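Local coordinates for phosphodiesterase MJ0936 (Methanocaldococcus jannaschii, PDB 2AHD), which belongs to the calcineurin-like phosphoesterase superfamily and folds as a compact single-chain alpha/beta protein with two mixed beta sheets, at residues A[8-13]-A[139-144]; A[38-43]-A[61-66]; A[91-96]-A[113-118]; A[133-138]-A[158-163]. All coordinates share one frame; numbering follows the deposited sequence.

Contact 1: residues A[8-13]-A[139-144]; sequences DTHDHL and ECCGYL
H10 and H12 meet C141 and Y143 where two loops of the calcineurin-like phosphoesterase fold come together. D8, T9 and H10 match the D-x-H sequence motif of this superfamily, in the loop after strand 3-6. Backbone polar contact is slight: C140 N gives a weak hydrogen bond to D8 O at 3.2 Å. A type I' turn from T9 to H12 reverses the chain and leads into helix 13-24, with H12 at the N-cap position.

The aromatic contacts are peripheral. The H12 and Y143 planes stand at 30°, with centroids 5.3 Å apart and little of one ring over the other. Y143 also turns an edge to H10, whose carbonyl O lies in the ring plane 3.8 Å from Y143 CE2. On one face of the same tyrosine ring, C141 O sits toward the rim.

Sulfur and methyl contacts lie between the loops. C141 SG lies at the edge of the H10 imidazole, 3.6 Å from H10 CD2, with the line to the ring centroid 73° off the normal. The C141 chi1 of 57° puts SG between the backbone N and the carbonyl carbon, where it also accepts a hydrogen bond from Y143 N. T9 CG2 packs on C140 CB at 3.5 Å.

The E139 carboxylate serves its own loop and what lies beyond: OE1 bonds T145 OG1, and H122 ND1, whose ring meets that of H10, bonds OE2. L144 N donates to the syn lone pair of E139 OE2 at 3.1 Å.

Contact 2: residues A[38-43]-A[61-66]; sequences VSLFVI and DGERCK
L40 has the largest area buried here, and both of its methyl groups meet the start of helix 64-74. CD1 of L40 lies 3.5 Å from E63 OE2 and 3.9 Å from K66 CB. CD2 of L40 faces the backbone instead, 3.9 Å from K66 O. The leucine crosses the E63 side chain at about a right angle and the K66 side chain obliquely, touching K66 through its aliphatic carbons while its ammonium group heads elsewhere. E63 holds the N-cap position of the helix; farther along, L67 and W70 also pack on L40.

V38 and D61 form the second focus, where the backbones come nearest, with CA atoms 4.4 Å apart. Because V38 points its CB away from D61, the contact runs through its amide: V38 N donates to D61 OD1 at 3.0 Å, a bent bond with an N-H...O angle of 131°. That bond is less certain than its length suggests, since V38 N is modelled too close to another atom. The second oxygen, OD2, takes a hydrogen bond from G58 N.

If the V38 bond holds, the D61 carboxylate links two backbone amides, one on the loop 38-43 and one near its own segment. Around L40, by contrast, the contact is van der Waals packing against carbons and oxygens of E63 and K66, consistent with its position at the protein surface.

Contact 3: residues A[91-96]-A[113-118]; sequences LKFFIT and YDVVIY
K92 O is gripped by two amides of the facing segment, V115 N at 2.8 Å and D114 N at 2.6 Å. The V115 bond is nearly straight (N-H...O 168°), whereas D114 N comes in tilted from the carbonyl plane. D114 returns the link with its side chain: K92 N donates to the anti lone pair of D114 OD2, a bond whose shortness carries no weight at this resolution. This clasp opens a parallel strand pair, the two strands of a beta-alpha-beta unit built from strand 91-96, helix 101-110 and strand 115-118. The short axes run 18° apart, and the ladder continues with I117 N to F94 O at 3.0 Å and T96 N to I117 O at 3.2 Å; F94 N to V115 O is weak.

Side chains alternate between the two faces of the sheet. On one, F93 and V115 lie side by side, with V115 CB over the F93 ring toward its rim, 3.8 Å from F93 CD2. I117 CD1 reaches the same ring at its edge, in plane. The other face carries F94, T96, V116 and Y118, which pack against helix 101-110.

Y113, just before strand 115-118, joins F94 there. Its hydroxyl is hydrogen-bonded to S85 OG on strand 83-88, and the F94 and Y113 planes meet obliquely. F94 CB stands over the middle of the Y113 ring, 3.7 Å from the centroid and only 6° off the normal, a CH-pi contact.

Contact 4: residues A[133-138]-A[158-163]; sequences LVINPG and KEYREI
The Y160 ring receives I135 on one face: I135 CG2 stands 3.8 Å above the ring plane, offset toward the rim. A CH-pi contact is borne out by the 21° between the CG2-to-centroid line and the ring normal. CG2 of I135 comes nearest the phenol carbon CZ of Y160, while I135 CD1 reaches the other end of the ring, 4.2 Å from Y160 CG. F126 meets the same ring edge-to-face. Y160 CG is anti to its backbone N (chi1 173°), its CB pointing toward segment 133-138. The hydroxyl O of Y160 lies 3.6 Å from P137 CA.

At the other end of the contact, L133 and K158 run past one another in opposing senses. The K158 chain kinks at its second and third torsions, and NZ comes to 4.0 Å from L133 CD2. No hydrogen bond joins the two segments.

The amide oxygen of N136 serves its own segment, while ND2 makes a weak hydrogen bond to T121 OG1; the N136 CB points away from segment 158-163. OD1 of N136 accepts from G138 N at 2.9 Å, an Asx turn that shapes the chain as strand 133-136 ends.

CA atoms of I135 and Y160 are 8.8 Å apart, too far for strand pairing: the two segments belong to different sheets, packed through side chains. Strand 133-136 lies between 115-118 and 125-128 in the five-stranded sheet. Strand 159-164 is an outermost strand of the six-stranded sheet, next to strand 149-154, whose L153 also touches Y160.

Contacts 3 and 4, with centres 11 Å apart, share the five-stranded sheet: strands 115-118 and 133-136 are neighbours in it, joined by V116 N to L133 O and I135 N to V116 O. Contact 4 then ties that sheet to the edge of the six-stranded one. Contacts 1 and 2 gather loops at another side of the molecule, centres 14 Å apart and touching through D11 OD2 and S39 OG; contact 3 lies beyond the chain's centre from both. Along the sequence, contacts 2 and 3 are nested within the loop that contact 1 closes, whereas contacts 1 and 4 interleave. The exit from strand 133-136 thus leads from the sheet packing to the loop that packs on the D-x-H segment.

Contact 1: residues A[8-13]-A[139-144]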
# COMPACT_ATOMS: atom_id res chain seq x y z
N ASP A 8 5.72 3.64 1.91
CA ASP A 8 6.83 4.53 2.24
C ASP A 8 6.95 5.68 1.26
O ASP A 8 7.81 5.66 0.38
CB ASP A 8 8.16 3.76 2.24
CG ASP A 8 8.04 2.39 2.86
OD1 ASP A 8 7.64 2.32 4.02
OD2 ASP A 8 8.34 1.39 2.17
N THR A 9 6.11 6.69 1.39
CA THR A 9 6.17 7.84 0.51
C THR A 9 7.06 8.93 1.11
O THR A 9 7.62 9.76 0.40
CB THR A 9 4.79 8.40 0.26
OG1 THR A 9 4.10 8.54 1.51
CG2 THR A 9 4.01 7.48 -0.66
N HIS A 10 7.17 8.92 2.44
CA HIS A 10 8.00 9.87 3.17
C HIS A 10 7.93 11.33 2.73
O HIS A 10 8.94 11.95 2.42
CB HIS A 10 9.43 9.39 3.13
CG HIS A 10 9.61 8.02 3.71
ND1 HIS A 10 9.63 7.79 5.06
CD2 HIS A 10 9.67 6.80 3.11
CE1 HIS A 10 9.69 6.48 5.28
NE2 HIS A 10 9.71 5.86 4.11
N ASP A 11 6.71 11.86 2.72
CA ASP A 11 6.47 13.26 2.38
C ASP A 11 6.89 13.75 0.99
O ASP A 11 6.77 14.95 0.69
CB ASP A 11 7.11 14.14 3.44
CG ASP A 11 6.56 13.87 4.81
OD1 ASP A 11 5.51 13.21 4.91
OD2 ASP A 11 7.16 14.33 5.80
N HIS A 12 7.38 12.84 0.15
CA HIS A 12 7.81 13.22 -1.19
C HIS A 12 6.62 13.61 -2.04
O HIS A 12 6.15 12.82 -2.87
CB HIS A 12 8.55 12.05 -1.83
CG HIS A 12 9.33 12.43 -3.04
ND1 HIS A 12 10.56 11.90 -3.33
CD2 HIS A 12 9.04 13.28 -4.05
CE1 HIS A 12 11.00 12.40 -4.47
NE2 HIS A 12 10.09 13.24 -4.93
N LEU A 13 6.14 14.83 -1.86
CA LEU A 13 4.96 15.28 -2.60
C LEU A 13 4.93 15.00 -4.10
O LEU A 13 3.95 14.50 -4.62
CB LEU A 13 4.72 16.76 -2.31
CG LEU A 13 4.21 16.95 -0.88
CD1 LEU A 13 3.94 18.41 -0.61
CD2 LEU A 13 2.94 16.13 -0.68
N GLU A 139 9.67 1.62 -2.48
CA GLU A 139 9.49 2.96 -1.93
C GLU A 139 9.04 3.96 -2.96
O GLU A 139 9.67 4.13 -4.00
CB GLU A 139 10.80 3.42 -1.30
CG GLU A 139 11.99 3.22 -2.21
CD GLU A 139 13.23 3.90 -1.71
OE1 GLU A 139 14.24 3.89 -2.44
OE2 GLU A 139 13.20 4.46 -0.60
N CYS A 140 7.95 4.65 -2.67
CA CYS A 140 7.44 5.64 -3.59
C CYS A 140 8.36 6.86 -3.65
O CYS A 140 8.48 7.50 -4.68
CB CYS A 140 6.04 6.04 -3.15
SG CYS A 140 5.19 7.12 -4.29
N CYS A 141 9.03 7.18 -2.54
CA CYS A 141 9.95 8.32 -2.49
C CYS A 141 11.23 7.98 -3.25
O CYS A 141 11.86 8.86 -3.83
CB CYS A 141 10.30 8.67 -1.05
SG CYS A 141 11.02 7.31 -0.16
N GLY A 142 11.59 6.70 -3.23
CA GLY A 142 12.78 6.24 -3.92
C GLY A 142 14.06 6.72 -3.28
O GLY A 142 15.13 6.52 -3.84
N TYR A 143 13.95 7.32 -2.10
CA TYR A 143 15.09 7.88 -1.37
C TYR A 143 16.27 6.97 -1.09
O TYR A 143 17.41 7.33 -1.34
CB TYR A 143 14.65 8.45 -0.02
CG TYR A 143 13.98 9.79 -0.10
CD1 TYR A 143 14.45 10.78 -0.94
CD2 TYR A 143 12.88 10.07 0.70
CE1 TYR A 143 13.86 12.04 -0.98
CE2 TYR A 143 12.27 11.33 0.67
CZ TYR A 143 12.76 12.31 -0.17
OH TYR A 143 12.16 13.55 -0.22
N LEU A 144 15.98 5.78 -0.59
CA LEU A 144 17.04 4.87 -0.22
C LEU A 144 17.55 3.91 -1.27
O LEU A 144 18.48 3.18 -1.01
CB LEU A 144 16.63 4.12 1.06
CG LEU A 144 16.14 5.01 2.24
CD1 LEU A 144 15.83 4.16 3.47
CD2 LEU A 144 17.20 6.09 2.58

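Contact 2: residues A[38-43]-A[61-66]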
# COMPACT_ATOMS: atom_id res chain seq x y z
N VAL A 38 3.82 9.51 6.49
CA VAL A 38 4.58 10.16 7.53
C VAL A 38 3.94 11.43 8.06
O VAL A 38 3.45 11.42 9.18
CB VAL A 38 6.02 10.42 7.07
CG1 VAL A 38 6.49 11.74 7.58
CG2 VAL A 38 6.91 9.30 7.57
N SER A 39 3.92 12.50 7.27
CA SER A 39 3.36 13.76 7.73
C SER A 39 1.91 13.96 7.36
O SER A 39 1.46 13.51 6.30
CB SER A 39 4.19 14.92 7.20
OG SER A 39 5.46 14.96 7.80
N LEU A 40 1.17 14.65 8.22
CA LEU A 40 -0.25 14.93 8.01
C LEU A 40 -0.57 15.58 6.69
O LEU A 40 -1.51 15.16 6.00
CB LEU A 40 -0.80 15.80 9.13
CG LEU A 40 -1.64 15.09 10.20
CD1 LEU A 40 -1.95 16.01 11.37
CD2 LEU A 40 -2.92 14.59 9.54
N PHE A 41 0.19 16.60 6.31
CA PHE A 41 -0.08 17.30 5.07
C PHE A 41 -0.14 16.38 3.87
O PHE A 41 -0.66 16.74 2.82
CB PHE A 41 0.93 18.45 4.83
CG PHE A 41 2.36 18.01 4.70
CD1 PHE A 41 2.83 17.45 3.52
CD2 PHE A 41 3.25 18.19 5.75
CE1 PHE A 41 4.17 17.08 3.40
CE2 PHE A 41 4.59 17.82 5.63
CZ PHE A 41 5.05 17.27 4.45
N VAL A 42 0.36 15.16 4.04
CA VAL A 42 0.34 14.21 2.94
C VAL A 42 -1.08 13.76 2.61
O VAL A 42 -1.42 13.55 1.45
CB VAL A 42 1.19 12.96 3.27
CG1 VAL A 42 1.04 11.93 2.16
CG2 VAL A 42 2.65 13.36 3.45
N ILE A 43 -1.91 13.62 3.64
CA ILE A 43 -3.28 13.18 3.44
C ILE A 43 -4.09 14.10 2.53
O ILE A 43 -4.92 13.64 1.75
CB ILE A 43 -4.02 13.03 4.79
CG1 ILE A 43 -3.26 12.08 5.72
CG2 ILE A 43 -5.42 12.51 4.58
CD1 ILE A 43 -3.06 10.70 5.16
N ASP A 61 4.99 7.05 11.13
CA ASP A 61 3.76 7.83 11.12
C ASP A 61 3.50 8.30 12.55
O ASP A 61 2.95 7.56 13.37
CB ASP A 61 2.57 7.00 10.62
CG ASP A 61 2.76 6.50 9.19
OD1 ASP A 61 3.25 7.27 8.34
OD2 ASP A 61 2.38 5.35 8.91
N GLY A 62 3.90 9.53 12.85
CA GLY A 62 3.72 10.07 14.18
C GLY A 62 2.30 10.36 14.62
O GLY A 62 1.96 10.13 15.78
N GLU A 63 1.46 10.85 13.72
CA GLU A 63 0.08 11.18 14.08
C GLU A 63 -0.96 10.17 13.64
O GLU A 63 -1.74 10.44 12.73
CB GLU A 63 -0.26 12.54 13.50
CG GLU A 63 0.65 13.64 13.98
CD GLU A 63 -0.13 14.77 14.60
OE1 GLU A 63 -1.00 14.50 15.45
OE2 GLU A 63 0.13 15.93 14.23
N ARG A 64 -1.00 9.01 14.29
CA ARG A 64 -1.96 7.95 13.94
C ARG A 64 -3.39 8.43 14.15
O ARG A 64 -4.30 8.10 13.39
CB ARG A 64 -1.71 6.73 14.82
CG ARG A 64 -0.25 6.42 15.02
CD ARG A 64 -0.06 5.55 16.25
NE ARG A 64 -0.82 4.31 16.16
CZ ARG A 64 -0.52 3.31 15.33
NH1 ARG A 64 0.52 3.40 14.53
NH2 ARG A 64 -1.28 2.23 15.31
N CYS A 65 -3.56 9.21 15.21
CA CYS A 65 -4.85 9.75 15.58
C CYS A 65 -5.48 10.58 14.45
O CYS A 65 -6.45 10.16 13.82
CB CYS A 65 -4.67 10.60 16.85
SG CYS A 65 -6.18 10.99 17.79
N LYS A 66 -4.90 11.75 14.20
CA LYS A 66 -5.40 12.66 13.17
C LYS A 66 -5.27 12.10 11.77
O LYS A 66 -5.96 12.54 10.85
CB LYS A 66 -4.67 14.00 13.24
CG LYS A 66 -4.63 14.63 14.62
CD LYS A 66 -4.33 16.12 14.54
CE LYS A 66 -3.72 16.65 15.83
NZ LYS A 66 -4.54 16.34 17.05

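Contact 3: residues A[91-96]-A[113-118]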
# COMPACT_ATOMS: atom_id res chain seq x y z
N LEU A 91 -10.08 -13.14 -3.24
CA LEU A 91 -8.73 -13.26 -2.70
C LEU A 91 -8.60 -12.79 -1.26
O LEU A 91 -9.19 -11.80 -0.87
CB LEU A 91 -7.76 -12.48 -3.58
CG LEU A 91 -7.65 -13.03 -4.99
CD1 LEU A 91 -6.95 -12.03 -5.90
CD2 LEU A 91 -6.90 -14.36 -4.95
N LYS A 92 -7.81 -13.53 -0.49
CA LYS A 92 -7.57 -13.22 0.92
C LYS A 92 -6.31 -12.37 1.03
O LYS A 92 -5.23 -12.79 0.62
CB LYS A 92 -7.39 -14.51 1.72
CG LYS A 92 -8.46 -14.76 2.79
CD LYS A 92 -9.84 -14.91 2.18
CE LYS A 92 -9.93 -16.11 1.25
NZ LYS A 92 -11.28 -16.23 0.62
N PHE A 93 -6.47 -11.17 1.59
CA PHE A 93 -5.36 -10.25 1.76
C PHE A 93 -4.94 -10.05 3.21
O PHE A 93 -5.74 -10.23 4.13
CB PHE A 93 -5.72 -8.86 1.21
CG PHE A 93 -5.77 -8.78 -0.29
CD1 PHE A 93 -6.85 -9.29 -1.00
CD2 PHE A 93 -4.75 -8.15 -0.99
CE1 PHE A 93 -6.90 -9.17 -2.38
CE2 PHE A 93 -4.81 -8.03 -2.38
CZ PHE A 93 -5.88 -8.54 -3.07
N PHE A 94 -3.68 -9.69 3.39
CA PHE A 94 -3.12 -9.35 4.69
C PHE A 94 -2.13 -8.24 4.43
O PHE A 94 -1.15 -8.44 3.73
CB PHE A 94 -2.39 -10.48 5.37
CG PHE A 94 -1.90 -10.11 6.74
CD1 PHE A 94 -2.80 -9.71 7.72
CD2 PHE A 94 -0.55 -10.13 7.04
CE1 PHE A 94 -2.36 -9.34 8.99
CE2 PHE A 94 -0.10 -9.76 8.31
CZ PHE A 94 -1.01 -9.36 9.28
N ILE A 95 -2.41 -7.07 4.99
CA ILE A 95 -1.58 -5.90 4.78
C ILE A 95 -0.95 -5.39 6.06
O ILE A 95 -1.56 -5.41 7.12
CB ILE A 95 -2.42 -4.78 4.18
CG1 ILE A 95 -3.19 -5.33 2.98
CG2 ILE A 95 -1.54 -3.64 3.77
CD1 ILE A 95 -4.15 -4.34 2.36
N THR A 96 0.30 -4.95 5.96
CA THR A 96 1.03 -4.43 7.11
C THR A 96 2.33 -3.80 6.65
O THR A 96 2.94 -4.26 5.70
CB THR A 96 1.34 -5.55 8.16
OG1 THR A 96 1.99 -4.96 9.29
CG2 THR A 96 2.25 -6.63 7.57
N TYR A 113 -3.97 -16.66 3.75
CA TYR A 113 -4.19 -15.53 2.84
C TYR A 113 -3.65 -15.82 1.46
O TYR A 113 -2.68 -16.55 1.30
CB TYR A 113 -3.51 -14.27 3.38
CG TYR A 113 -4.00 -13.84 4.73
CD1 TYR A 113 -5.15 -13.06 4.85
CD2 TYR A 113 -3.32 -14.21 5.89
CE1 TYR A 113 -5.61 -12.66 6.10
CE2 TYR A 113 -3.77 -13.82 7.14
CZ TYR A 113 -4.92 -13.04 7.24
OH TYR A 113 -5.35 -12.62 8.47
N ASP A 114 -4.27 -15.21 0.46
CA ASP A 114 -3.87 -15.40 -0.93
C ASP A 114 -2.74 -14.45 -1.29
O ASP A 114 -1.81 -14.81 -2.03
CB ASP A 114 -5.06 -15.16 -1.86
CG ASP A 114 -6.13 -16.22 -1.71
OD1 ASP A 114 -5.86 -17.38 -2.07
OD2 ASP A 114 -7.23 -15.89 -1.22
N VAL A 115 -2.84 -13.24 -0.76
CA VAL A 115 -1.87 -12.19 -1.01
C VAL A 115 -1.40 -11.60 0.30
O VAL A 115 -2.16 -11.54 1.25
CB VAL A 115 -2.50 -11.08 -1.86
CG1 VAL A 115 -1.43 -10.11 -2.35
CG2 VAL A 115 -3.25 -11.69 -3.04
N VAL A 116 -0.13 -11.19 0.35
CA VAL A 116 0.44 -10.55 1.54
C VAL A 116 1.24 -9.35 1.05
O VAL A 116 2.22 -9.49 0.33
CB VAL A 116 1.36 -11.49 2.33
CG1 VAL A 116 1.91 -10.76 3.53
CG2 VAL A 116 0.60 -12.70 2.79
N ILE A 117 0.79 -8.17 1.43
CA ILE A 117 1.41 -6.92 1.03
C ILE A 117 2.08 -6.23 2.21
O ILE A 117 1.53 -6.20 3.30
CB ILE A 117 0.37 -5.99 0.42
CG1 ILE A 117 -0.37 -6.72 -0.70
CG2 ILE A 117 1.03 -4.72 -0.08
CD1 ILE A 117 -1.47 -5.92 -1.32
N TYR A 118 3.26 -5.66 1.99
CA TYR A 118 3.98 -4.98 3.07
C TYR A 118 5.03 -4.03 2.51
O TYR A 118 5.39 -4.14 1.35
CB TYR A 118 4.65 -6.01 3.97
CG TYR A 118 5.85 -6.65 3.34
CD1 TYR A 118 7.14 -6.24 3.68
CD2 TYR A 118 5.71 -7.63 2.37
CE1 TYR A 118 8.24 -6.79 3.07
CE2 TYR A 118 6.81 -8.19 1.75
CZ TYR A 118 8.07 -7.76 2.10
OH TYR A 118 9.17 -8.34 1.51

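Contact 4: residues A[133-138]-A[158-163]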
# COMPACT_ATOMS: atom_id res chain seq x y z
N LEU A 133 0.87 -14.89 -2.80
CA LEU A 133 1.47 -13.80 -3.56
C LEU A 133 2.00 -12.76 -2.57
O LEU A 133 1.22 -12.07 -1.91
CB LEU A 133 0.42 -13.18 -4.48
CG LEU A 133 0.90 -12.88 -5.90
CD1 LEU A 133 1.92 -11.74 -5.89
CD2 LEU A 133 1.51 -14.14 -6.49
N VAL A 134 3.32 -12.67 -2.47
CA VAL A 134 3.98 -11.73 -1.56
C VAL A 134 4.42 -10.48 -2.30
O VAL A 134 5.26 -10.55 -3.18
CB VAL A 134 5.20 -12.38 -0.91
CG1 VAL A 134 5.83 -11.42 0.05
CG2 VAL A 134 4.78 -13.65 -0.21
N ILE A 135 3.87 -9.34 -1.91
CA ILE A 135 4.19 -8.09 -2.59
C ILE A 135 4.66 -6.91 -1.74
O ILE A 135 4.04 -6.55 -0.76
CB ILE A 135 2.98 -7.61 -3.41
CG1 ILE A 135 2.55 -8.69 -4.40
CG2 ILE A 135 3.31 -6.30 -4.13
CD1 ILE A 135 1.25 -8.37 -5.12
N ASN A 136 5.77 -6.31 -2.16
CA ASN A 136 6.31 -5.13 -1.51
C ASN A 136 6.41 -4.20 -2.71
O ASN A 136 7.17 -4.44 -3.64
CB ASN A 136 7.70 -5.39 -0.93
CG ASN A 136 8.25 -4.19 -0.16
OD1 ASN A 136 8.11 -3.03 -0.58
ND2 ASN A 136 8.90 -4.46 0.96
N PRO A 137 5.61 -3.14 -2.72
CA PRO A 137 5.65 -2.21 -3.85
C PRO A 137 6.93 -1.40 -3.99
O PRO A 137 7.14 -0.77 -5.03
CB PRO A 137 4.44 -1.33 -3.60
CG PRO A 137 4.32 -1.32 -2.12
CD PRO A 137 4.59 -2.75 -1.74
N GLY A 138 7.79 -1.44 -2.98
CA GLY A 138 9.00 -0.65 -3.04
C GLY A 138 8.69 0.72 -2.47
O GLY A 138 7.57 0.97 -2.03
N LYS A 158 -4.77 -12.12 -11.52
CA LYS A 158 -3.64 -12.18 -10.58
C LYS A 158 -2.30 -11.70 -11.15
O LYS A 158 -1.25 -12.27 -10.84
CB LYS A 158 -3.46 -13.61 -10.05
CG LYS A 158 -4.43 -14.02 -8.96
CD LYS A 158 -3.68 -14.51 -7.72
CE LYS A 158 -2.69 -15.63 -8.03
NZ LYS A 158 -1.93 -16.08 -6.84
N GLU A 159 -2.33 -10.65 -11.96
CA GLU A 159 -1.10 -10.12 -12.54
C GLU A 159 -0.69 -8.78 -11.95
O GLU A 159 -1.46 -7.82 -11.96
CB GLU A 159 -1.21 -10.00 -14.06
CG GLU A 159 -1.25 -11.34 -14.79
CD GLU A 159 -2.60 -11.63 -15.41
OE1 GLU A 159 -2.78 -12.74 -15.97
OE2 GLU A 159 -3.49 -10.74 -15.35
N TYR A 160 0.54 -8.75 -11.44
CA TYR A 160 1.11 -7.55 -10.84
C TYR A 160 2.22 -7.00 -11.73
O TYR A 160 3.01 -7.76 -12.29
CB TYR A 160 1.69 -7.89 -9.46
CG TYR A 160 2.48 -6.77 -8.80
CD1 TYR A 160 1.86 -5.58 -8.42
CD2 TYR A 160 3.84 -6.90 -8.55
CE1 TYR A 160 2.57 -4.56 -7.80
CE2 TYR A 160 4.56 -5.89 -7.94
CZ TYR A 160 3.92 -4.72 -7.57
OH TYR A 160 4.64 -3.72 -6.97
N ARG A 161 2.26 -5.69 -11.86
CA ARG A 161 3.30 -5.05 -12.66
C ARG A 161 3.76 -3.77 -11.97
O ARG A 161 2.94 -2.97 -11.51
CB ARG A 161 2.78 -4.75 -14.07
CG ARG A 161 1.32 -4.31 -14.13
CD ARG A 161 0.92 -3.93 -15.56
NE ARG A 161 1.37 -2.58 -15.92
CZ ARG A 161 0.64 -1.48 -15.78
NH1 ARG A 161 -0.60 -1.57 -15.28
NH2 ARG A 161 1.13 -0.30 -16.13
N GLU A 162 5.08 -3.60 -11.89
CA GLU A 162 5.64 -2.42 -11.26
C GLU A 162 5.53 -1.22 -12.17
O GLU A 162 5.25 -1.34 -13.36
CB GLU A 162 7.12 -2.63 -10.92
CG GLU A 162 7.37 -3.64 -9.82
CD GLU A 162 8.85 -3.93 -9.61
OE1 GLU A 162 9.17 -4.81 -8.79
OE2 GLU A 162 9.67 -3.26 -10.27
N ILE A 163 5.76 -0.05 -11.59
CA ILE A 163 5.71 1.18 -12.34
C ILE A 163 6.76 2.07 -11.72
O ILE A 163 6.64 2.44 -10.55
CB ILE A 163 4.36 1.88 -12.21
CG1 ILE A 163 3.26 1.00 -12.81
CG2 ILE A 163 4.42 3.24 -12.88
CD1 ILE A 163 1.87 1.61 -12.72